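Side-chain contacts in cell division control protein 45 cdc45 putative (Entamoeba histolytica, PDB 6CC2), which probably serves eukaryotic DNA replication as the Cdc45 component of the CMG helicase, together with Mcm2-7 and GINS: residues Glu10-Leu15 / Leu193-Asn198; Arg16-Asp21 / Asn100-Ile105; Asp269-Thr274 / Glu290-Leu295; Glu276-Ser279 / Ile283-Ser286. One frame throughout, in Å; residues are numbered along the deposited sequence.

Interaction 1 of 4, residues Glu10-Leu15 / Leu193-Asn198; sequences ELYNGL and LNKVEN. With EDO (1,2-ethanediol), chain B.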
loop_
_atom_site.group_PDB
_atom_site.type_symbol
_atom_site.label_atom_id
_atom_site.label_comp_id
_atom_site.label_asym_id
_atom_site.label_seq_id
_atom_site.Cartn_x
_atom_site.Cartn_y
_atom_site.Cartn_z
ATOM N N GLU A 10 29.068 4.389 11.610
ATOM C CA GLU A 10 30.024 4.427 10.510
ATOM C C GLU A 10 29.339 4.802 9.200
ATOM O O GLU A 10 29.894 5.547 8.383
ATOM C CB GLU A 10 30.721 3.073 10.393
ATOM C CG GLU A 10 31.756 2.994 9.279
ATOM C CD GLU A 10 32.401 1.624 9.177
ATOM O OE1 GLU A 10 32.229 0.811 10.110
ATOM O OE2 GLU A 10 33.077 1.361 8.160
ATOM N N LEU A 11 28.121 4.298 8.976
ATOM C CA LEU A 11 27.399 4.608 7.751
ATOM C C LEU A 11 27.136 6.100 7.638
ATOM O O LEU A 11 27.422 6.719 6.604
ATOM C CB LEU A 11 26.091 3.816 7.715
ATOM C CG LEU A 11 25.315 3.795 6.395
ATOM C CD1 LEU A 11 24.360 2.601 6.340
ATOM C CD2 LEU A 11 24.552 5.093 6.177
ATOM N N TYR A 12 26.588 6.701 8.695
ATOM C CA TYR A 12 26.202 8.106 8.639
ATOM C C TYR A 12 27.415 9.033 8.615
ATOM O O TYR A 12 27.360 10.088 7.974
ATOM C CB TYR A 12 25.289 8.438 9.833
ATOM C CG TYR A 12 24.356 9.590 9.558
ATOM C CD1 TYR A 12 24.752 10.903 9.802
ATOM C CD2 TYR A 12 23.094 9.373 9.055
ATOM C CE1 TYR A 12 23.901 11.959 9.531
ATOM C CE2 TYR A 12 22.238 10.417 8.788
ATOM C CZ TYR A 12 22.647 11.705 9.028
ATOM O OH TYR A 12 21.786 12.750 8.764
ATOM N N ASN A 13 28.490 8.676 9.314
ATOM C CA ASN A 13 29.728 9.438 9.196
ATOM C C ASN A 13 30.191 9.487 7.744
ATOM O O ASN A 13 30.721 10.508 7.284
ATOM C CB ASN A 13 30.814 8.829 10.078
ATOM C CG ASN A 13 30.650 9.190 11.539
ATOM O OD1 ASN A 13 29.954 10.147 11.880
ATOM N ND2 ASN A 13 31.312 8.440 12.410
ATOM N N GLY A 14 30.007 8.386 7.011
ATOM C CA GLY A 14 30.358 8.381 5.600
ATOM C C GLY A 14 29.513 9.349 4.800
ATOM O O GLY A 14 30.025 10.084 3.951
ATOM N N LEU A 15 28.206 9.381 5.078
ATOM C CA LEU A 15 27.338 10.350 4.423
ATOM C C LEU A 15 27.803 11.766 4.705
ATOM O O LEU A 15 27.938 12.592 3.790
ATOM C CB LEU A 15 25.897 10.161 4.904
ATOM C CG LEU A 15 25.232 8.819 4.684
ATOM C CD1 LEU A 15 23.839 8.871 5.306
ATOM C CD2 LEU A 15 25.116 8.466 3.202
ATOM N N LEU A 193 21.372 6.734 16.423
ATOM C CA LEU A 193 22.281 7.872 16.251
ATOM C C LEU A 193 21.899 9.082 17.103
ATOM O O LEU A 193 22.506 10.154 16.940
ATOM C CB LEU A 193 22.319 8.279 14.778
ATOM C CG LEU A 193 22.799 7.196 13.808
ATOM C CD1 LEU A 193 22.694 7.684 12.365
ATOM C CD2 LEU A 193 24.237 6.800 14.129
ATOM N N ASN A 194 20.934 8.932 17.998
ATOM C CA ASN A 194 20.442 10.018 18.857
ATOM C C ASN A 194 19.933 11.194 18.025
ATOM O O ASN A 194 20.161 12.359 18.342
ATOM C CB ASN A 194 21.511 10.462 19.846
ATOM C CG ASN A 194 21.581 9.563 21.059
ATOM O OD1 ASN A 194 20.588 8.937 21.434
ATOM N ND2 ASN A 194 22.741 9.505 21.688
ATOM N N LYS A 195 19.232 10.884 16.943
ATOM C CA LYS A 195 18.677 11.902 16.056
ATOM C C LYS A 195 17.162 11.825 15.992
ATOM O O LYS A 195 16.549 12.400 15.080
ATOM C CB LYS A 195 19.269 11.758 14.644
ATOM C CG LYS A 195 20.803 11.763 14.620
ATOM C CD LYS A 195 21.328 11.470 13.214
ATOM C CE LYS A 195 21.561 12.735 12.422
ATOM N NZ LYS A 195 22.738 13.496 12.942
ATOM N N VAL A 196 16.529 11.101 16.908
ATOM C CA VAL A 196 15.096 10.912 16.816
ATOM C C VAL A 196 14.372 12.211 17.146
ATOM O O VAL A 196 14.740 12.935 18.087
ATOM C CB VAL A 196 14.648 9.749 17.718
ATOM C CG1 VAL A 196 14.957 9.997 19.155
ATOM C CG2 VAL A 196 13.148 9.498 17.533
ATOM N N GLU A 197 13.387 12.543 16.316
ATOM C CA GLU A 197 12.388 13.562 16.603
ATOM C C GLU A 197 11.048 12.861 16.793
ATOM O O GLU A 197 10.709 11.933 16.056
ATOM C CB GLU A 197 12.301 14.571 15.460
ATOM C CG GLU A 197 13.620 15.280 15.182
ATOM C CD GLU A 197 13.604 16.044 13.876
ATOM O OE1 GLU A 197 14.432 15.732 12.996
ATOM O OE2 GLU A 197 12.763 16.954 13.729
ATOM N N ASN A 198 10.285 13.276 17.801
ATOM C CA ASN A 198 9.140 12.453 18.183
ATOM C C ASN A 198 8.070 12.380 17.083
ATOM O O ASN A 198 7.342 11.402 17.037
ATOM C CB ASN A 198 8.557 12.932 19.495
ATOM C CG ASN A 198 9.433 12.559 20.675
ATOM O OD1 ASN A 198 10.569 12.110 20.492
ATOM N ND2 ASN A 198 8.935 12.757 21.877
HETATM C C1 EDO B . 3.932 12.521 22.245
HETATM O O1 EDO B . 3.644 11.393 22.800
HETATM C C2 EDO B . 5.453 12.644 22.148
HETATM O O2 EDO B . 5.746 13.976 21.799
#
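Y12 and L193 bring the two backbones to their nearest point, 8.6 Å between CA atoms, where helix 8-20 faces the loop between helices 182-192 and 199-213. No hydrogen bond joins the two segments; the touching atoms belong to side chains. Y12 reaches across from the helix with CG roughly anti to its backbone N (chi1 -153°). L193 meets the root of this side chain. Its CD1 branch lies 3.7 Å from Y12 CB and also touches CG and CD2, approaching the ring obliquely. K195 comes from the opposite direction and lays its aliphatic chain over one ring face. Its CE is 3.7 Å from Y12 OH and equally close to CZ. The K195 chain is extended at first and then bends at its third and fourth torsions (92° and 71°), which turns NZ along the ring toward D49. There, K195 NZ forms a salt bridge with D49 OD2, and Y12 OH hydrogen-bonds to the same oxygen. N194, with positive phi, is the C-prime residue of the Schellman motif that ends helix 182-192; the chain turns there and K195 follows. Away from the contact, N198 ND2 makes a weak bond to O2 of an ethanediol, 3.4 Å long. M45 and F46 of helix 33-48 also touch the Y12 side chain. The chemistry is therefore divided along each side chain. Methyl and methylene groups pack on the tyrosine ring, while its hydroxyl and the lysine ammonium share one carboxylate oxygen, which probably stabilises both polar ends at this partly buried seam.

Interaction 2 of 4, residues Arg16-Asp21 / Asn100-Ile105; sequences RNRGKD and NIFVYI
R18 lays its guanidinium flat on the ring of F102. The group centres are 3.5 Å apart and the planes differ by only 7°. This is a stacked cation-pi contact, with R18 CZ 3.4 Å from the F102 ring centroid and 16° off the ring normal. NH2 sits over the middle of the ring, 3.3 Å from F102 CZ. NE and CZ lie over the CD1 side, and R18 CD reaches CE1. The bend at the third torsion of R18 (-64°) turns the flat group onto the ring. NH1 points past F102 to the edge of the Y104 ring, near its plane. A water in the guanidinium plane joins the two residues: it accepts from R18 NH1 at 2.8 Å and lies 2.7 Å from Y104 OH. The next shell comes from strand 77-83, beside strand 102-106 in the parallel sheet. R18 NE bonds to H78 ND1 and NH1 bonds to T79 OG1, which should restrain the rotation of the guanidinium. F102 and Y104 alternate with V103 along their strand and present their rings on the face where helix 8-20 packs. This is consistent with the RecJ-like (DHH) alpha/beta domain of Cdc45 proteins. Here the positive charge is met by an aromatic face, and the contact probably stabilises the cation electrostatically, while the N-H groups keep polar partners.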
loop_
_atom_site.group_PDB
_atom_site.type_symbol
_atom_site.label_atom_id
_atom_site.label_comp_id
_atom_site.label_asym_id
_atom_site.label_seq_id
_atom_site.Cartn_x
_atom_site.Cartn_y
_atom_site.Cartn_z
ATOM N N ARG A 16 28.075 12.071 5.976
ATOM C CA ARG A 16 28.541 13.406 6.339
ATOM C C ARG A 16 29.855 13.754 5.646
ATOM O O ARG A 16 30.004 14.852 5.102
ATOM C CB ARG A 16 28.696 13.512 7.855
ATOM C CG ARG A 16 27.400 13.724 8.616
ATOM C CD ARG A 16 27.668 13.975 10.106
ATOM N NE ARG A 16 27.894 12.730 10.840
ATOM C CZ ARG A 16 27.100 12.258 11.805
ATOM N NH1 ARG A 16 26.018 12.927 12.186
ATOM N NH2 ARG A 16 27.399 11.110 12.398
ATOM N N ASN A 17 30.828 12.841 5.675
ATOM C CA ASN A 17 32.123 13.124 5.069
ATOM C C ASN A 17 32.000 13.347 3.568
ATOM O O ASN A 17 32.628 14.261 3.014
ATOM C CB ASN A 17 33.099 11.989 5.357
ATOM C CG ASN A 17 33.596 12.012 6.781
ATOM O OD1 ASN A 17 33.435 13.009 7.481
ATOM N ND2 ASN A 17 34.207 10.918 7.218
ATOM N N ARG A 18 31.215 12.512 2.887
ATOM C CA ARG A 18 31.045 12.684 1.449
ATOM C C ARG A 18 30.182 13.893 1.139
ATOM O O ARG A 18 30.341 14.510 0.081
ATOM C CB ARG A 18 30.473 11.409 0.838
ATOM C CG ARG A 18 31.398 10.204 1.016
ATOM C CD ARG A 18 30.916 8.985 0.209
ATOM N NE ARG A 18 29.619 8.460 0.623
ATOM C CZ ARG A 18 29.433 7.565 1.594
ATOM N NH1 ARG A 18 28.197 7.146 1.860
ATOM N NH2 ARG A 18 30.461 7.104 2.307
ATOM N N GLY A 19 29.293 14.274 2.061
ATOM C CA GLY A 19 28.459 15.443 1.844
ATOM C C GLY A 19 29.214 16.753 1.904
ATOM O O GLY A 19 28.748 17.751 1.345
ATOM N N LYS A 20 30.376 16.775 2.558
ATOM C CA LYS A 20 31.184 17.987 2.583
ATOM C C LYS A 20 31.789 18.285 1.216
ATOM O O LYS A 20 32.059 19.447 0.901
ATOM C CB LYS A 20 32.298 17.859 3.622
ATOM C CG LYS A 20 31.814 17.819 5.058
ATOM C CD LYS A 20 32.862 17.199 5.985
ATOM C CE LYS A 20 34.245 17.766 5.741
ATOM N NZ LYS A 20 35.222 17.336 6.785
ATOM N N ASP A 21 32.001 17.255 0.396
ATOM C CA ASP A 21 32.651 17.400 -0.898
ATOM C C ASP A 21 31.671 17.744 -2.016
ATOM O O ASP A 21 31.974 17.495 -3.189
ATOM C CB ASP A 21 33.413 16.115 -1.241
ATOM C CG ASP A 21 34.584 16.358 -2.176
ATOM O OD1 ASP A 21 35.559 17.020 -1.752
ATOM O OD2 ASP A 21 34.536 15.881 -3.331
ATOM N N ASN A 100 31.793 1.824 -7.338
ATOM C CA ASN A 100 32.328 3.160 -7.099
ATOM C C ASN A 100 31.433 4.005 -6.202
ATOM O O ASN A 100 31.913 4.975 -5.602
ATOM C CB ASN A 100 32.519 3.896 -8.421
ATOM C CG ASN A 100 33.481 3.179 -9.353
ATOM O OD1 ASN A 100 33.062 2.452 -10.254
ATOM N ND2 ASN A 100 34.774 3.377 -9.135
ATOM N N ILE A 101 30.155 3.662 -6.110
ATOM C CA ILE A 101 29.173 4.409 -5.331
ATOM C C ILE A 101 28.857 3.609 -4.075
ATOM O O ILE A 101 29.122 2.408 -3.984
ATOM C CB ILE A 101 27.901 4.676 -6.169
ATOM C CG1 ILE A 101 28.215 5.642 -7.320
ATOM C CG2 ILE A 101 26.760 5.223 -5.316
ATOM C CD1 ILE A 101 28.530 7.057 -6.876
ATOM N N PHE A 102 28.282 4.290 -3.088
ATOM C CA PHE A 102 27.771 3.624 -1.891
ATOM C C PHE A 102 26.306 3.278 -2.119
ATOM O O PHE A 102 25.486 4.165 -2.374
ATOM C CB PHE A 102 27.974 4.516 -0.664
ATOM C CG PHE A 102 29.414 4.658 -0.269
ATOM C CD1 PHE A 102 30.244 5.544 -0.934
ATOM C CD2 PHE A 102 29.942 3.887 0.755
ATOM C CE1 PHE A 102 31.594 5.660 -0.586
ATOM C CE2 PHE A 102 31.271 3.996 1.110
ATOM C CZ PHE A 102 32.104 4.882 0.442
ATOM N N VAL A 103 25.992 1.985 -2.058
ATOM C CA VAL A 103 24.671 1.466 -2.372
ATOM C C VAL A 103 24.080 0.883 -1.100
ATOM O O VAL A 103 24.630 -0.067 -0.532
ATOM C CB VAL A 103 24.720 0.410 -3.490
ATOM C CG1 VAL A 103 23.334 -0.200 -3.694
ATOM C CG2 VAL A 103 25.254 1.030 -4.779
ATOM N N TYR A 104 22.953 1.449 -0.661
ATOM C CA TYR A 104 22.242 0.970 0.513
ATOM C C TYR A 104 20.829 0.592 0.123
ATOM O O TYR A 104 20.202 1.231 -0.735
ATOM C CB TYR A 104 22.227 2.022 1.633
ATOM C CG TYR A 104 23.613 2.325 2.146
ATOM C CD1 TYR A 104 24.305 1.382 2.897
ATOM C CD2 TYR A 104 24.233 3.532 1.878
ATOM C CE1 TYR A 104 25.596 1.635 3.362
ATOM C CE2 TYR A 104 25.512 3.794 2.340
ATOM C CZ TYR A 104 26.185 2.848 3.077
ATOM O OH TYR A 104 27.461 3.093 3.533
ATOM N N ILE A 105 20.316 -0.444 0.771
ATOM C CA ILE A 105 18.982 -0.952 0.497
ATOM C C ILE A 105 18.215 -1.066 1.809
ATOM O O ILE A 105 18.683 -1.700 2.760
ATOM C CB ILE A 105 19.037 -2.312 -0.225
ATOM C CG1 ILE A 105 19.730 -2.151 -1.579
ATOM C CG2 ILE A 105 17.623 -2.877 -0.386
ATOM C CD1 ILE A 105 19.941 -3.471 -2.311
HETATM O O HOH W 1 28.190 5.642 4.253
#

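Interaction 3 of 4, residues Asp269-Thr274 / Glu290-Leu295; sequences DSLFHT and EKFDVL
F272 and F292 form an edge-to-face aromatic pair that joins helix 267-273 to helix 288-298. These are the first and last of three successive helices; in the short segments their N-to-C directions make an angle of 127°, and the closest approach of the axes is 11.8 Å. The edge of F272 is turned toward the face of F292. The centroids are 5.2 Å apart and the planes meet at 59°, so the pair is tilted from a perfect T. The leading atom is F272 CD1, which stands over the rim of the F292 ring, 3.7 Å from CD2. F272 CB covers the far end of the same ring. L271 uses a different side: its CD2 methyl lies at the ring edge, near the plane, 3.6 Å from F292 CE1. That methyl also faces L295 CD1 at 4.2 Å. CG of F292 stands anti to the backbone N (chi1 -173°), which carries the ring away from its own helix toward L271 and F272. Y268 meets F292 ring to ring, and V408 and I412 of helix 393-417 pack on F272. The contact is wholly apolar; the polar groups of the last turn bond partly within the segment and partly to M260 and W284. T274 OG1 donates to S270 O. D269 O accepts twice from H273: from its backbone N, and from ND1 at 2.7 Å, close to the imidazole plane.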
loop_
_atom_site.group_PDB
_atom_site.type_symbol
_atom_site.label_atom_id
_atom_site.label_comp_id
_atom_site.label_asym_id
_atom_site.label_seq_id
_atom_site.Cartn_x
_atom_site.Cartn_y
_atom_site.Cartn_z
ATOM N N ASP A 269 -21.821 3.749 5.161
ATOM C CA ASP A 269 -20.930 3.527 4.039
ATOM C C ASP A 269 -19.562 3.027 4.471
ATOM O O ASP A 269 -18.946 2.242 3.749
ATOM C CB ASP A 269 -20.810 4.806 3.240
ATOM C CG ASP A 269 -21.916 4.923 2.191
ATOM O OD1 ASP A 269 -22.270 3.880 1.608
ATOM O OD2 ASP A 269 -22.439 6.024 1.986
ATOM N N SER A 270 -19.082 3.418 5.653
ATOM C CA SER A 270 -17.807 2.875 6.113
ATOM C C SER A 270 -17.918 1.372 6.298
ATOM O O SER A 270 -17.056 0.602 5.864
ATOM C CB SER A 270 -17.378 3.568 7.404
ATOM O OG SER A 270 -16.165 3.012 7.890
ATOM N N LEU A 271 -18.989 0.929 6.945
ATOM C CA LEU A 271 -19.170 -0.503 7.161
ATOM C C LEU A 271 -19.298 -1.258 5.850
ATOM O O LEU A 271 -18.687 -2.313 5.671
ATOM C CB LEU A 271 -20.402 -0.747 8.038
ATOM C CG LEU A 271 -20.746 -2.190 8.364
ATOM C CD1 LEU A 271 -19.601 -2.906 9.032
ATOM C CD2 LEU A 271 -21.994 -2.226 9.244
ATOM N N PHE A 272 -20.068 -0.718 4.907
ATOM C CA PHE A 272 -20.302 -1.425 3.644
ATOM C C PHE A 272 -19.031 -1.539 2.813
ATOM O O PHE A 272 -18.897 -2.482 2.032
ATOM C CB PHE A 272 -21.396 -0.710 2.848
ATOM C CG PHE A 272 -21.936 -1.524 1.688
ATOM C CD1 PHE A 272 -22.896 -2.490 1.897
ATOM C CD2 PHE A 272 -21.464 -1.314 0.416
ATOM C CE1 PHE A 272 -23.387 -3.231 0.848
ATOM C CE2 PHE A 272 -21.951 -2.064 -0.655
ATOM C CZ PHE A 272 -22.911 -3.018 -0.427
ATOM N N HIS A 273 -18.090 -0.621 2.960
ATOM C CA HIS A 273 -16.883 -0.594 2.134
ATOM C C HIS A 273 -15.636 -1.127 2.831
ATOM O O HIS A 273 -14.551 -1.092 2.241
ATOM C CB HIS A 273 -16.646 0.825 1.636
ATOM C CG HIS A 273 -17.701 1.289 0.683
ATOM N ND1 HIS A 273 -18.905 1.821 1.106
ATOM C CD2 HIS A 273 -17.757 1.269 -0.675
ATOM C CE1 HIS A 273 -19.648 2.114 0.052
ATOM N NE2 HIS A 273 -18.982 1.780 -1.037
ATOM N N THR A 274 -15.752 -1.615 4.058
ATOM C CA THR A 274 -14.637 -2.268 4.743
ATOM C C THR A 274 -14.605 -3.728 4.273
ATOM O O THR A 274 -15.470 -4.529 4.617
ATOM C CB THR A 274 -14.783 -2.152 6.251
ATOM O OG1 THR A 274 -14.815 -0.749 6.614
ATOM C CG2 THR A 274 -13.616 -2.822 6.957
ATOM N N GLU A 290 -30.217 -5.021 0.507
ATOM C CA GLU A 290 -31.365 -5.366 1.337
ATOM C C GLU A 290 -30.920 -6.080 2.604
ATOM O O GLU A 290 -31.410 -5.776 3.702
ATOM C CB GLU A 290 -32.351 -6.238 0.557
ATOM C CG GLU A 290 -33.009 -5.527 -0.611
ATOM C CD GLU A 290 -34.165 -6.321 -1.201
ATOM O OE1 GLU A 290 -34.337 -7.503 -0.830
ATOM O OE2 GLU A 290 -34.909 -5.757 -2.032
ATOM N N LYS A 291 -29.983 -7.029 2.474
ATOM C CA LYS A 291 -29.448 -7.698 3.654
ATOM C C LYS A 291 -28.734 -6.703 4.562
ATOM O O LYS A 291 -28.797 -6.819 5.794
ATOM C CB LYS A 291 -28.495 -8.818 3.236
ATOM C CG LYS A 291 -28.050 -9.709 4.383
ATOM C CD LYS A 291 -27.095 -10.802 3.900
ATOM C CE LYS A 291 -27.015 -11.950 4.897
ATOM N NZ LYS A 291 -26.765 -11.485 6.293
ATOM N N PHE A 292 -28.030 -5.738 3.971
ATOM C CA PHE A 292 -27.314 -4.740 4.762
ATOM C C PHE A 292 -28.288 -3.905 5.585
ATOM O O PHE A 292 -28.101 -3.720 6.796
ATOM C CB PHE A 292 -26.487 -3.846 3.848
ATOM C CG PHE A 292 -25.595 -2.892 4.583
ATOM C CD1 PHE A 292 -24.736 -3.333 5.568
ATOM C CD2 PHE A 292 -25.586 -1.546 4.256
ATOM C CE1 PHE A 292 -23.910 -2.468 6.225
ATOM C CE2 PHE A 292 -24.771 -0.665 4.926
ATOM C CZ PHE A 292 -23.923 -1.128 5.909
ATOM N N ASP A 293 -29.338 -3.391 4.936
ATOM C CA ASP A 293 -30.334 -2.601 5.659
ATOM C C ASP A 293 -30.954 -3.390 6.800
ATOM O O ASP A 293 -31.289 -2.813 7.850
ATOM C CB ASP A 293 -31.399 -2.100 4.683
ATOM C CG ASP A 293 -30.887 -0.972 3.791
ATOM O OD1 ASP A 293 -29.713 -0.557 3.944
ATOM O OD2 ASP A 293 -31.645 -0.492 2.922
ATOM N N VAL A 294 -31.128 -4.706 6.621
ATOM C CA VAL A 294 -31.639 -5.543 7.701
ATOM C C VAL A 294 -30.646 -5.582 8.856
ATOM O O VAL A 294 -31.035 -5.569 10.030
ATOM C CB VAL A 294 -31.954 -6.957 7.176
ATOM C CG1 VAL A 294 -32.068 -7.928 8.322
ATOM C CG2 VAL A 294 -33.228 -6.933 6.352
ATOM N N LEU A 295 -29.354 -5.649 8.545
ATOM C CA LEU A 295 -28.335 -5.617 9.582
ATOM C C LEU A 295 -28.381 -4.299 10.353
ATOM O O LEU A 295 -28.299 -4.290 11.586
ATOM C CB LEU A 295 -26.960 -5.825 8.954
ATOM C CG LEU A 295 -25.721 -5.977 9.841
ATOM C CD1 LEU A 295 -25.262 -4.649 10.427
ATOM C CD2 LEU A 295 -25.979 -6.996 10.944
#

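Interaction 4 of 4, residues Glu276-Ser279 / Ile283-Ser286; sequences EIAS and IWTS
A278 O is gripped by I283 N and by a water, in the turn that ends helix 275-281. The backbone bond from I283 N spans five residues, an i+5 to i pattern at a helix C-terminus, and is weak at 3.4 Å. The water donates to A278 O at 3.0 Å and accepts from W284 N, so it bridges the helix carbonyl to the chain as it turns away. The side chains close over this turn. The methyl of A278 sits above one face of the W284 indole, offset toward the rim. It makes a CH-pi contact, with CB 3.6 Å from the centroid of the five-membered ring and 26° off the normal. I283 reaches back along the same alanine. Its CG1 lies between the backbone N and the carbonyl carbon (chi1 56°), which bends the chain toward A278 and leaves CG1 3.8 Å from A278 CB. The outer ring of W284 extends toward S279, whose OG bonds to R275 O within the helix. W284 NE1 bonds to F272 O, and its ring also meets F272 edge-to-face, so the indole is held in position from helix 267-273. V408 and I412 of helix 393-417 touch it as well, and R461 NH2 bonds to W284 O. The turn packs into a buried junction of helices. A278 CB lies 3.4 Å from both CE2 and NE1 of W284.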
loop_
_atom_site.group_PDB
_atom_site.type_symbol
_atom_site.label_atom_id
_atom_site.label_comp_id
_atom_site.label_asym_id
_atom_site.label_seq_id
_atom_site.Cartn_x
_atom_site.Cartn_y
_atom_site.Cartn_z
ATOM N N GLU A 276 -12.923 -6.683 4.430
ATOM C CA GLU A 276 -12.926 -7.956 5.150
ATOM C C GLU A 276 -14.229 -8.141 5.908
ATOM O O GLU A 276 -14.754 -9.250 5.989
ATOM C CB GLU A 276 -11.744 -8.029 6.125
ATOM C CG GLU A 276 -11.766 -9.308 6.983
ATOM C CD GLU A 276 -10.530 -9.473 7.857
ATOM O OE1 GLU A 276 -9.414 -9.155 7.390
ATOM O OE2 GLU A 276 -10.679 -9.920 9.014
ATOM N N ILE A 277 -14.780 -7.044 6.429
ATOM C CA ILE A 277 -16.022 -7.135 7.204
ATOM C C ILE A 277 -17.200 -7.375 6.286
ATOM O O ILE A 277 -18.033 -8.251 6.529
ATOM C CB ILE A 277 -16.195 -5.843 8.036
ATOM C CG1 ILE A 277 -14.938 -5.564 8.840
ATOM C CG2 ILE A 277 -17.399 -5.935 8.928
ATOM C CD1 ILE A 277 -14.463 -6.700 9.715
ATOM N N ALA A 278 -17.276 -6.617 5.185
ATOM C CA ALA A 278 -18.362 -6.834 4.223
ATOM C C ALA A 278 -18.362 -8.257 3.687
ATOM O O ALA A 278 -19.425 -8.879 3.524
ATOM C CB ALA A 278 -18.238 -5.829 3.083
ATOM N N SER A 279 -17.177 -8.812 3.426
ATOM C CA SER A 279 -17.095 -10.175 2.930
ATOM C C SER A 279 -17.643 -11.170 3.950
ATOM O O SER A 279 -18.343 -12.106 3.593
ATOM C CB SER A 279 -15.648 -10.525 2.580
ATOM O OG SER A 279 -15.181 -9.711 1.517
ATOM N N ILE A 283 -22.676 -9.106 2.719
ATOM C CA ILE A 283 -23.511 -8.024 2.226
ATOM C C ILE A 283 -23.168 -7.602 0.810
ATOM O O ILE A 283 -23.798 -6.674 0.282
ATOM C CB ILE A 283 -23.419 -6.811 3.176
ATOM C CG1 ILE A 283 -21.976 -6.361 3.363
ATOM C CG2 ILE A 283 -24.038 -7.172 4.516
ATOM C CD1 ILE A 283 -21.828 -5.165 4.250
ATOM N N TRP A 284 -22.193 -8.249 0.170
ATOM C CA TRP A 284 -21.873 -7.975 -1.226
ATOM C C TRP A 284 -22.480 -9.017 -2.161
ATOM O O TRP A 284 -22.073 -9.112 -3.322
ATOM C CB TRP A 284 -20.363 -7.912 -1.427
ATOM C CG TRP A 284 -19.709 -6.685 -0.855
ATOM C CD1 TRP A 284 -20.321 -5.610 -0.254
ATOM C CD2 TRP A 284 -18.314 -6.403 -0.836
ATOM N NE1 TRP A 284 -19.386 -4.681 0.127
ATOM C CE2 TRP A 284 -18.143 -5.144 -0.214
ATOM C CE3 TRP A 284 -17.183 -7.099 -1.275
ATOM C CZ2 TRP A 284 -16.895 -4.564 -0.048
ATOM C CZ3 TRP A 284 -15.937 -6.516 -1.097
ATOM C CH2 TRP A 284 -15.806 -5.263 -0.482
ATOM N N THR A 285 -23.406 -9.797 -1.673
ATOM C CA THR A 285 -24.058 -10.815 -2.486
ATOM C C THR A 285 -25.219 -10.190 -3.261
ATOM O O THR A 285 -25.414 -8.970 -3.266
ATOM C CB THR A 285 -24.521 -11.973 -1.606
ATOM O OG1 THR A 285 -25.365 -11.469 -0.564
ATOM C CG2 THR A 285 -23.324 -12.685 -0.986
ATOM N N SER A 286 -25.993 -11.021 -3.957
ATOM C CA SER A 286 -27.151 -10.523 -4.681
ATOM C C SER A 286 -28.165 -9.945 -3.698
ATOM O O SER A 286 -28.466 -10.558 -2.667
ATOM C CB SER A 286 -27.777 -11.647 -5.505
ATOM O OG SER A 286 -28.104 -12.753 -4.683
HETATM O O HOH W 2 -20.218 -10.325 0.974
#

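How the interactions relate
The four contacts form two pairs on opposite sides of the chain's centre. Interactions 1 and 2 share helix 8-20 and touch through L11 on Y104 and R16 beside K195. Both are partly buried and mix aromatic rings with charged side chains: interaction 1 ties the helix to a loop, interaction 2 to the parallel sheet. Interactions 3 and 4 lie 8 Å apart, centre to centre, in three consecutive helices and the loop between the last two. Interaction 4 is the more buried and has the only direct hydrogen bond between the segments of any contact, and a weak one; interaction 3 is purely apolar. I283 CD1 lies 3.7 Å from F292 CD1, so the two contacts pack against each other.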